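Local atomic coordinates of tetratricopeptide TPR_2 repeat protein (Thermobaculum terrenum, PDB entry 5DJS), a protein that is of unknown function but combines tetratricopeptide repeats with a GT-B fold of the family 41 glycosyltransferase type and holds uridine-5'-diphosphate in a pocket. Residues A[339-344]-A[414-419]; A[347-352]-A[467-472]; A[418-423]-A[445-450]. The protein carries 1 engineered substitution. All coordinates share one frame; numbering follows the deposited sequence.

Interaction 1 of 3, residues A[339-344]-A[414-419]; sequences LSMIGP and LDTLPY. Engineered in segment 339-344: Met341 (natural residue Lys). With UDP (uridine-5'-diphosphate), chain E.
Met341, an engineered residue in place of the natural Lys, carries this buried contact between two loops. Its sulfur leans obliquely against Tyr419 in a Met-aromatic contact, SD lying 3.5 Å from CD1 and 4.3 Å from the ring centroid, 43° off the ring normal. The chain then bends at chi3 (-113°), which carries the methyl group away from the ring to the diphosphate, with Met341 CE 3.2 Å from UDP O3A. Nearer the backbone, Met341 CB rests 3.5 Å from Thr416 OG1, and Met341 O faces Thr416 CB at 3.4 Å. Both loops follow parallel strands that neighbour each other in the second Rossmann-like sheet of the GT-B fold, 332-335 and 412-414, and each leads into a helix. The Thr416 and Ile342 side chains cross at about a right angle, with Thr416 CG2 4.0 Å from Ile342 CG1. Within its own loop Thr416 OG1 donates to Tyr419 O at 2.6 Å, in the carbonyl plane, a bond that would hold the hydroxyl in its crowded position between the backbone N and the carbonyl carbon. Farther out, the Tyr419 ring meets that of Tyr123 with nearly parallel planes, while Asp415 OD1 binds Gly421 N.

Interaction 2 of 3, residues A[347-352]-A[467-472]; sequences LDLWAK and EYIDIA
Tyr468 sets CG anti to its backbone N (chi1 180°), which throws the phenol across the groove between two helices, whereas Trp350 keeps CG anti to its carbonyl carbon, so that the indole reaches round with its pyrrole edge turned to the same place. The groups meet tip to edge: Trp350 NE1 donates to Tyr468 OH at 3.2 Å, with an N-H...O angle of 166° and the oxygen lying in the plane of the indole. Leu349, one residue earlier, has CG anti to the carbonyl carbon as well and leads its CD1 methyl over one face of the phenol, 4.2 Å from the Tyr468 ring centroid, a CH-pi contact. Its other branch, CD2, turns to Ile469, 4.2 Å from CD1 of that residue. The same Ile469 CD1 also lies 4.0 Å from Lys352 CD, the extended aliphatic chain of the lysine passing across it at the exposed margin while the amine runs on outward. The helices concerned, 344-356 and 465-477, run in roughly the same direction, 37° apart over these segments, with axes 9.8 Å from each other at closest approach. Both lie against strand 412-414 of the C-terminal Rossmann-like sheet, where Leu414 touches Trp350 and Tyr468 alike. The phenol hydroxyl is also bonded to the backbone carbonyl of Asp415, which can only accept. Tyr468 OH therefore presumably gives its proton to that carbonyl while taking the indole N-H, so that two buried polar groups are satisfied amid otherwise apolar packing.

Interaction 3 of 3, residues A[418-423]-A[445-450]; sequences PYSGCT and GRATSS. With UDP (uridine-5'-diphosphate), chain E.
Backbone and small side chains pack here between the loop that receives the diphosphate and the start of helix 447-454, in the C-terminal Rossmann-like half of the GT-B fold. The loop leads from strand 412-414 into helix 423-430, and Cys422 occupies the N-cap position of that helix. Its amide donates to UDP O2B at 2.9 Å, while the amide of Thr423 makes a weak bond to O1B; the terminal phosphate thus sits at a helix N terminus, where the dipole would be expected to stabilise its charge. Thr423 OG1 takes the ribose instead, bonded to UDP O3' at 2.5 Å. Behind the phosphate, the loop is backed by the residues opening helix 447-454. Ser420 sets OG anti to its backbone N, directing it to the helix start, where it accepts from Thr448 N at 3.3 Å (148°). Both hydroxyls, Ser420 OG and Thr448 OG1, also bond to Asp415 OD2, so one carboxylate oxygen ties the loop and the helix together. Ala447 CB packs 3.8 Å from Cys422 CB, and Gly445 CA lies 3.2 Å from Pro418 O. Arg446, which turns away from the loop, gives NE to His287 O, and Ser450 OG bonds Asp285 OD2, so that the start of this helix also meets the end of strand 281-285 of the other sheet and the loop after it. Arg446 O accepts twice, from Ser450 N in regular helical fashion and from Ser449 OG at 3.2 Å, a donor standing above the carbonyl plane at a C=O...O angle of 103°.

In the fold
Asp415, in the 414-419 segment of interaction 1, connects all three contacts. Its backbone carbonyl O lies 2.7 Å from Tyr468 OH of interaction 2, and its carboxylate OD2 lies 2.8 Å from Ser420 OG and 2.6 Å from Thr448 OG1 of interaction 3. The centre of interaction 1 is about 12 Å from that of interaction 2 and about 10 Å from that of interaction 3, with which it shares Pro418 and Tyr419. Interactions 2 and 3 do not touch, their nearest atoms being about 8 Å apart. Interactions 1 and 3 both border UDP, whereas interaction 2 is set back, with the Trp350 side chain about 11 Å from the UDP. Arg338, Met398, Thr424 and Glu427 add further hydrogen bonds to UDP.

Interaction 1 of 3, residues A[339-344]-A[414-419]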
loop_
_atom_site.group_PDB
_atom_site.type_symbol
_atom_site.label_atom_id
_atom_site.label_comp_id
_atom_site.label_asym_id
_atom_site.label_seq_id
_atom_site.Cartn_x
_atom_site.Cartn_y
_atom_site.Cartn_z
ATOM N N LEU A 339 -7.305 8.406 2.528
ATOM C CA LEU A 339 -8.431 9.135 1.941
ATOM C C LEU A 339 -8.779 8.692 0.521
ATOM O O LEU A 339 -9.934 8.804 0.098
ATOM C CB LEU A 339 -8.185 10.639 2.007
ATOM C CG LEU A 339 -8.028 11.188 3.439
ATOM C CD1 LEU A 339 -7.669 12.660 3.399
ATOM C CD2 LEU A 339 -9.276 10.981 4.295
ATOM N N SER A 340 -7.798 8.145 -0.196
ATOM C CA SER A 340 -8.030 7.559 -1.524
ATOM C C SER A 340 -9.066 6.424 -1.532
ATOM O O SER A 340 -9.767 6.203 -2.534
ATOM C CB SER A 340 -6.706 7.055 -2.103
ATOM O OG SER A 340 -5.858 6.598 -1.072
ATOM N N MET A 341 -9.163 5.721 -0.407
ATOM C CA MET A 341 -10.074 4.592 -0.256
ATOM C C MET A 341 -11.502 5.014 0.113
ATOM O O MET A 341 -12.438 4.232 -0.065
ATOM C CB MET A 341 -9.502 3.649 0.797
ATOM C CG MET A 341 -8.049 3.264 0.523
ATOM S SD MET A 341 -7.549 1.747 1.327
ATOM C CE MET A 341 -6.377 2.383 2.498
ATOM N N ILE A 342 -11.661 6.247 0.610
ATOM C CA ILE A 342 -12.958 6.809 1.007
ATOM C C ILE A 342 -13.516 7.682 -0.123
ATOM O O ILE A 342 -13.302 8.896 -0.140
ATOM C CB ILE A 342 -12.836 7.656 2.306
ATOM C CG1 ILE A 342 -12.184 6.836 3.425
ATOM C CG2 ILE A 342 -14.205 8.160 2.767
ATOM C CD1 ILE A 342 -11.580 7.676 4.526
ATOM N N GLY A 343 -14.221 7.044 -1.058
ATOM C CA GLY A 343 -14.909 7.728 -2.155
ATOM C C GLY A 343 -16.430 7.626 -2.118
ATOM O O GLY A 343 -16.995 7.151 -1.131
ATOM N N PRO A 344 -17.106 8.071 -3.198
ATOM C CA PRO A 344 -18.569 8.167 -3.272
ATOM C C PRO A 344 -19.341 6.902 -2.922
ATOM O O PRO A 344 -20.402 6.991 -2.294
ATOM C CB PRO A 344 -18.815 8.515 -4.741
ATOM C CG PRO A 344 -17.606 9.290 -5.133
ATOM C CD PRO A 344 -16.473 8.612 -4.419
ATOM N N LEU A 414 -15.312 0.321 10.308
ATOM C CA LEU A 414 -15.900 0.174 8.972
ATOM C C LEU A 414 -14.791 0.147 7.936
ATOM O O LEU A 414 -13.903 0.998 7.960
ATOM C CB LEU A 414 -16.856 1.332 8.679
ATOM C CG LEU A 414 -18.038 1.482 9.637
ATOM C CD1 LEU A 414 -18.805 2.763 9.346
ATOM C CD2 LEU A 414 -18.965 0.283 9.555
ATOM N N ASP A 415 -14.846 -0.831 7.039
ATOM C CA ASP A 415 -13.825 -1.003 5.994
ATOM C C ASP A 415 -14.279 -0.343 4.704
ATOM O O ASP A 415 -15.477 -0.228 4.450
ATOM C CB ASP A 415 -13.586 -2.492 5.755
ATOM C CG ASP A 415 -12.545 -2.775 4.684
ATOM O OD1 ASP A 415 -11.489 -2.108 4.695
ATOM O OD2 ASP A 415 -12.793 -3.667 3.828
ATOM N N THR A 416 -13.314 0.084 3.895
ATOM C CA THR A 416 -13.601 0.786 2.642
ATOM C C THR A 416 -13.894 -0.150 1.466
ATOM O O THR A 416 -13.566 -1.340 1.486
ATOM C CB THR A 416 -12.441 1.715 2.259
ATOM O OG1 THR A 416 -11.209 0.991 2.323
ATOM C CG2 THR A 416 -12.365 2.895 3.217
ATOM N N LEU A 417 -14.547 0.416 0.460
ATOM C CA LEU A 417 -14.764 -0.229 -0.825
ATOM C C LEU A 417 -14.602 0.836 -1.937
ATOM O O LEU A 417 -14.743 2.032 -1.660
ATOM C CB LEU A 417 -16.159 -0.861 -0.884
ATOM C CG LEU A 417 -17.353 0.038 -0.520
ATOM C CD1 LEU A 417 -18.432 0.070 -1.597
ATOM C CD2 LEU A 417 -17.952 -0.390 0.807
ATOM N N PRO A 418 -14.286 0.440 -3.176
ATOM C CA PRO A 418 -13.966 -0.941 -3.584
ATOM C C PRO A 418 -12.555 -1.433 -3.213
ATOM O O PRO A 418 -12.260 -2.624 -3.412
ATOM C CB PRO A 418 -14.107 -0.883 -5.111
ATOM C CG PRO A 418 -13.771 0.526 -5.450
ATOM C CD PRO A 418 -14.337 1.353 -4.330
ATOM N N TYR A 419 -11.695 -0.533 -2.721
ATOM C CA TYR A 419 -10.354 -0.886 -2.274
ATOM C C TYR A 419 -10.450 -1.160 -0.755
ATOM O O TYR A 419 -10.526 -0.234 0.076
ATOM C CB TYR A 419 -9.381 0.254 -2.609
ATOM C CG TYR A 419 -7.877 -0.013 -2.495
ATOM C CD1 TYR A 419 -7.306 -0.564 -1.339
ATOM C CD2 TYR A 419 -7.003 0.373 -3.518
ATOM C CE1 TYR A 419 -5.927 -0.759 -1.223
ATOM C CE2 TYR A 419 -5.625 0.182 -3.406
ATOM C CZ TYR A 419 -5.090 -0.387 -2.252
ATOM O OH TYR A 419 -3.737 -0.596 -2.111
HETATM N N1 UDP E . -0.941 4.964 10.295
HETATM C C2 UDP E . -0.409 5.915 11.215
HETATM N N3 UDP E . -1.061 7.072 11.435
HETATM C C4 UDP E . -2.213 7.349 10.804
HETATM C C5 UDP E . -2.766 6.447 9.905
HETATM C C6 UDP E . -2.104 5.248 9.665
HETATM O O2 UDP E . 0.664 5.703 11.829
HETATM O O4 UDP E . -2.800 8.421 11.018
HETATM C "C1'" UDP E . -0.235 3.688 10.052
HETATM C "C2'" UDP E . -1.099 2.538 10.531
HETATM O "O2'" UDP E . -0.248 1.645 11.253
HETATM C "C3'" UDP E . -1.703 1.958 9.257
HETATM C "C4'" UDP E . -0.740 2.359 8.140
HETATM O "O4'" UDP E . 0.043 3.442 8.663
HETATM O "O3'" UDP E . -1.866 0.548 9.317
HETATM C "C5'" UDP E . -1.381 2.820 6.830
HETATM O "O5'" UDP E . -2.593 2.135 6.520
HETATM P PA UDP E . -3.562 2.716 5.358
HETATM O O1A UDP E . -2.759 2.721 4.079
HETATM O O2A UDP E . -4.166 3.998 5.884
HETATM O O3A UDP E . -4.793 1.677 5.193
HETATM P PB UDP E . -4.629 0.096 4.900
HETATM O O1B UDP E . -3.621 -0.415 5.887
HETATM O O2B UDP E . -5.988 -0.451 5.190
HETATM O O3B UDP E . -4.217 0.010 3.450
#

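Interaction 2 of 3, residues A[347-352]-A[467-472]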
loop_
_atom_site.group_PDB
_atom_site.type_symbol
_atom_site.label_atom_id
_atom_site.label_comp_id
_atom_site.label_asym_id
_atom_site.label_seq_id
_atom_site.Cartn_x
_atom_site.Cartn_y
_atom_site.Cartn_z
ATOM N N LEU A 347 -19.062 6.524 1.112
ATOM C CA LEU A 347 -19.810 7.637 1.709
ATOM C C LEU A 347 -21.335 7.486 1.610
ATOM O O LEU A 347 -22.030 7.823 2.557
ATOM C CB LEU A 347 -19.366 8.981 1.104
ATOM C CG LEU A 347 -18.252 9.826 1.761
ATOM C CD1 LEU A 347 -17.575 9.185 2.962
ATOM C CD2 LEU A 347 -17.216 10.249 0.729
ATOM N N ASP A 348 -21.843 6.966 0.493
ATOM C CA ASP A 348 -23.277 6.679 0.363
ATOM C C ASP A 348 -23.753 5.704 1.454
ATOM O O ASP A 348 -24.791 5.930 2.080
ATOM C CB ASP A 348 -23.614 6.105 -1.031
ATOM C CG ASP A 348 -23.503 7.146 -2.175
ATOM O OD1 ASP A 348 -23.397 8.371 -1.928
ATOM O OD2 ASP A 348 -23.534 6.726 -3.348
ATOM N N LEU A 349 -22.981 4.640 1.684
ATOM C CA LEU A 349 -23.317 3.622 2.690
ATOM C C LEU A 349 -23.174 4.130 4.117
ATOM O O LEU A 349 -24.051 3.906 4.952
ATOM C CB LEU A 349 -22.439 2.374 2.520
ATOM C CG LEU A 349 -22.471 1.617 1.192
ATOM C CD1 LEU A 349 -21.851 0.230 1.368
ATOM C CD2 LEU A 349 -23.878 1.502 0.601
ATOM N N TRP A 350 -22.058 4.797 4.396
ATOM C CA TRP A 350 -21.812 5.355 5.733
ATOM C C TRP A 350 -22.877 6.373 6.154
ATOM O O TRP A 350 -23.217 6.465 7.337
ATOM C CB TRP A 350 -20.417 5.988 5.832
ATOM C CG TRP A 350 -19.272 5.009 5.744
ATOM C CD1 TRP A 350 -19.339 3.640 5.726
ATOM C CD2 TRP A 350 -17.886 5.338 5.692
ATOM N NE1 TRP A 350 -18.080 3.102 5.644
ATOM C CE2 TRP A 350 -17.165 4.122 5.628
ATOM C CE3 TRP A 350 -17.177 6.548 5.670
ATOM C CZ2 TRP A 350 -15.765 4.079 5.550
ATOM C CZ3 TRP A 350 -15.783 6.507 5.598
ATOM C CH2 TRP A 350 -15.095 5.278 5.536
ATOM N N ALA A 351 -23.398 7.121 5.184
ATOM C CA ALA A 351 -24.494 8.051 5.426
ATOM C C ALA A 351 -25.767 7.308 5.825
ATOM O O ALA A 351 -26.409 7.680 6.807
ATOM C CB ALA A 351 -24.748 8.913 4.197
ATOM N N LYS A 352 -26.115 6.260 5.076
ATOM C CA LYS A 352 -27.319 5.457 5.357
ATOM C C LYS A 352 -27.301 4.787 6.733
ATOM O O LYS A 352 -28.332 4.718 7.403
ATOM C CB LYS A 352 -27.547 4.408 4.265
ATOM C CG LYS A 352 -28.038 5.014 2.960
ATOM C CD LYS A 352 -28.230 3.968 1.881
ATOM C CE LYS A 352 -28.596 4.624 0.559
ATOM N NZ LYS A 352 -28.686 3.616 -0.531
ATOM N N GLU A 467 -26.407 -5.455 2.677
ATOM C CA GLU A 467 -25.997 -6.370 3.751
ATOM C C GLU A 467 -24.890 -5.756 4.616
ATOM O O GLU A 467 -24.818 -6.019 5.818
ATOM C CB GLU A 467 -25.551 -7.722 3.170
ATOM C CG GLU A 467 -25.248 -8.800 4.210
ATOM C CD GLU A 467 -24.913 -10.164 3.611
ATOM O OE1 GLU A 467 -24.951 -10.326 2.366
ATOM O OE2 GLU A 467 -24.612 -11.087 4.401
ATOM N N TYR A 468 -24.017 -4.965 3.990
ATOM C CA TYR A 468 -22.979 -4.197 4.696
ATOM C C TYR A 468 -23.621 -3.302 5.745
ATOM O O TYR A 468 -23.198 -3.306 6.898
ATOM C CB TYR A 468 -22.179 -3.354 3.694
ATOM C CG TYR A 468 -21.054 -2.484 4.240
ATOM C CD1 TYR A 468 -21.312 -1.250 4.849
ATOM C CD2 TYR A 468 -19.720 -2.853 4.071
ATOM C CE1 TYR A 468 -20.277 -0.444 5.304
ATOM C CE2 TYR A 468 -18.680 -2.052 4.529
ATOM C CZ TYR A 468 -18.961 -0.853 5.139
ATOM O OH TYR A 468 -17.929 -0.076 5.592
ATOM N N ILE A 469 -24.651 -2.561 5.328
ATOM C CA ILE A 469 -25.400 -1.656 6.213
ATOM C C ILE A 469 -26.012 -2.440 7.382
ATOM O O ILE A 469 -25.794 -2.084 8.544
ATOM C CB ILE A 469 -26.512 -0.890 5.444
ATOM C CG1 ILE A 469 -25.901 0.081 4.421
ATOM C CG2 ILE A 469 -27.395 -0.093 6.399
ATOM C CD1 ILE A 469 -26.863 0.542 3.341
ATOM N N ASP A 470 -26.755 -3.507 7.057
ATOM C CA ASP A 470 -27.465 -4.343 8.051
ATOM C C ASP A 470 -26.554 -4.897 9.144
ATOM O O ASP A 470 -26.932 -4.908 10.319
ATOM C CB ASP A 470 -28.192 -5.519 7.377
ATOM C CG ASP A 470 -29.376 -5.082 6.536
ATOM O OD1 ASP A 470 -29.722 -3.884 6.518
ATOM O OD2 ASP A 470 -29.970 -5.948 5.870
ATOM N N ILE A 471 -25.364 -5.354 8.755
ATOM C CA ILE A 471 -24.383 -5.863 9.720
ATOM C C ILE A 471 -23.918 -4.743 10.659
ATOM O O ILE A 471 -23.816 -4.960 11.866
ATOM C CB ILE A 471 -23.196 -6.573 9.019
ATOM C CG1 ILE A 471 -23.692 -7.875 8.370
ATOM C CG2 ILE A 471 -22.080 -6.898 10.011
ATOM C CD1 ILE A 471 -22.741 -8.505 7.371
ATOM N N ALA A 472 -23.660 -3.557 10.106
ATOM C CA ALA A 472 -23.225 -2.400 10.899
ATOM C C ALA A 472 -24.328 -1.887 11.837
ATOM O O ALA A 472 -24.039 -1.443 12.954
ATOM C CB ALA A 472 -22.744 -1.278 9.989
#

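Interaction 3 of 3, residues A[418-423]-A[445-450]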
loop_
_atom_site.group_PDB
_atom_site.type_symbol
_atom_site.label_atom_id
_atom_site.label_comp_id
_atom_site.label_asym_id
_atom_site.label_seq_id
_atom_site.Cartn_x
_atom_site.Cartn_y
_atom_site.Cartn_z
ATOM N N PRO A 418 -14.286 0.440 -3.176
ATOM C CA PRO A 418 -13.966 -0.941 -3.584
ATOM C C PRO A 418 -12.555 -1.433 -3.213
ATOM O O PRO A 418 -12.260 -2.624 -3.412
ATOM C CB PRO A 418 -14.107 -0.883 -5.111
ATOM C CG PRO A 418 -13.771 0.526 -5.450
ATOM C CD PRO A 418 -14.337 1.353 -4.330
ATOM N N TYR A 419 -11.695 -0.533 -2.721
ATOM C CA TYR A 419 -10.354 -0.886 -2.274
ATOM C C TYR A 419 -10.450 -1.160 -0.755
ATOM O O TYR A 419 -10.526 -0.234 0.076
ATOM C CB TYR A 419 -9.381 0.254 -2.609
ATOM C CG TYR A 419 -7.877 -0.013 -2.495
ATOM C CD1 TYR A 419 -7.306 -0.564 -1.339
ATOM C CD2 TYR A 419 -7.003 0.373 -3.518
ATOM C CE1 TYR A 419 -5.927 -0.759 -1.223
ATOM C CE2 TYR A 419 -5.625 0.182 -3.406
ATOM C CZ TYR A 419 -5.090 -0.387 -2.252
ATOM O OH TYR A 419 -3.737 -0.596 -2.111
ATOM N N SER A 420 -10.426 -2.446 -0.406
ATOM C CA SER A 420 -10.499 -2.865 0.987
ATOM C C SER A 420 -9.190 -2.609 1.697
ATOM O O SER A 420 -8.110 -2.819 1.130
ATOM C CB SER A 420 -10.824 -4.349 1.117
ATOM O OG SER A 420 -10.654 -4.753 2.465
ATOM N N GLY A 421 -9.299 -2.181 2.950
ATOM C CA GLY A 421 -8.139 -1.983 3.789
ATOM C C GLY A 421 -7.529 -3.317 4.175
ATOM O O GLY A 421 -8.054 -4.371 3.829
ATOM N N CYS A 422 -6.408 -3.274 4.878
ATOM C CA CYS A 422 -5.712 -4.490 5.247
ATOM C C CYS A 422 -5.092 -4.336 6.613
ATOM O O CYS A 422 -5.555 -4.948 7.569
ATOM C CB CYS A 422 -4.650 -4.842 4.204
ATOM S SG CYS A 422 -3.660 -6.286 4.628
ATOM N N THR A 423 -4.076 -3.490 6.718
ATOM C CA THR A 423 -3.358 -3.390 7.977
ATOM C C THR A 423 -4.179 -2.595 9.004
ATOM O O THR A 423 -4.078 -2.887 10.197
ATOM C CB THR A 423 -1.856 -2.960 7.858
ATOM O OG1 THR A 423 -1.576 -1.878 8.745
ATOM C CG2 THR A 423 -1.421 -2.585 6.440
ATOM N N GLY A 445 -10.566 -5.711 -3.372
ATOM C CA GLY A 445 -11.670 -5.587 -2.405
ATOM C C GLY A 445 -11.894 -6.788 -1.489
ATOM O O GLY A 445 -13.038 -7.056 -1.112
ATOM N N ARG A 446 -10.818 -7.511 -1.135
ATOM C CA ARG A 446 -10.912 -8.749 -0.329
ATOM C C ARG A 446 -9.841 -8.940 0.750
ATOM O O ARG A 446 -9.792 -10.000 1.377
ATOM C CB ARG A 446 -10.891 -9.966 -1.259
ATOM C CG ARG A 446 -12.187 -10.199 -2.009
ATOM C CD ARG A 446 -12.001 -11.253 -3.078
ATOM N NE ARG A 446 -12.380 -12.573 -2.602
ATOM C CZ ARG A 446 -13.554 -13.169 -2.816
ATOM N NH1 ARG A 446 -14.526 -12.581 -3.516
ATOM N NH2 ARG A 446 -13.764 -14.386 -2.327
ATOM N N ALA A 447 -8.995 -7.948 0.992
ATOM C CA ALA A 447 -7.966 -8.095 2.023
ATOM C C ALA A 447 -8.600 -8.339 3.405
ATOM O O ALA A 447 -8.110 -9.164 4.180
ATOM C CB ALA A 447 -7.052 -6.876 2.061
ATOM N N THR A 448 -9.691 -7.632 3.696
ATOM C CA THR A 448 -10.381 -7.767 4.981
ATOM C C THR A 448 -11.364 -8.927 4.984
ATOM O O THR A 448 -11.448 -9.657 5.976
ATOM C CB THR A 448 -11.147 -6.491 5.349
ATOM O OG1 THR A 448 -11.972 -6.092 4.243
ATOM C CG2 THR A 448 -10.234 -5.412 5.646
ATOM N N SER A 449 -12.109 -9.102 3.891
ATOM C CA SER A 449 -13.013 -10.245 3.790
ATOM C C SER A 449 -12.241 -11.531 4.150
ATOM O O SER A 449 -12.714 -12.316 4.960
ATOM C CB SER A 449 -13.684 -10.340 2.406
ATOM O OG SER A 449 -12.823 -10.922 1.447
ATOM N N SER A 450 -11.040 -11.701 3.588
ATOM C CA SER A 450 -10.197 -12.868 3.854
ATOM C C SER A 450 -9.789 -12.947 5.326
ATOM O O SER A 450 -10.052 -13.948 5.995
ATOM C CB SER A 450 -8.946 -12.840 2.964
ATOM O OG SER A 450 -8.097 -13.949 3.216
HETATM N N1 UDP E . -0.941 4.964 10.295
HETATM C C2 UDP E . -0.409 5.915 11.215
HETATM N N3 UDP E . -1.061 7.072 11.435
HETATM C C4 UDP E . -2.213 7.349 10.804
HETATM C C5 UDP E . -2.766 6.447 9.905
HETATM C C6 UDP E . -2.104 5.248 9.665
HETATM O O2 UDP E . 0.664 5.703 11.829
HETATM O O4 UDP E . -2.800 8.421 11.018
HETATM C "C1'" UDP E . -0.235 3.688 10.052
HETATM C "C2'" UDP E . -1.099 2.538 10.531
HETATM O "O2'" UDP E . -0.248 1.645 11.253
HETATM C "C3'" UDP E . -1.703 1.958 9.257
HETATM C "C4'" UDP E . -0.740 2.359 8.140
HETATM O "O4'" UDP E . 0.043 3.442 8.663
HETATM O "O3'" UDP E . -1.866 0.548 9.317
HETATM C "C5'" UDP E . -1.381 2.820 6.830
HETATM O "O5'" UDP E . -2.593 2.135 6.520
HETATM P PA UDP E . -3.562 2.716 5.358
HETATM O O1A UDP E . -2.759 2.721 4.079
HETATM O O2A UDP E . -4.166 3.998 5.884
HETATM O O3A UDP E . -4.793 1.677 5.193
HETATM P PB UDP E . -4.629 0.096 4.900
HETATM O O1B UDP E . -3.621 -0.415 5.887
HETATM O O2B UDP E . -5.988 -0.451 5.190
HETATM O O3B UDP E . -4.217 0.010 3.450
#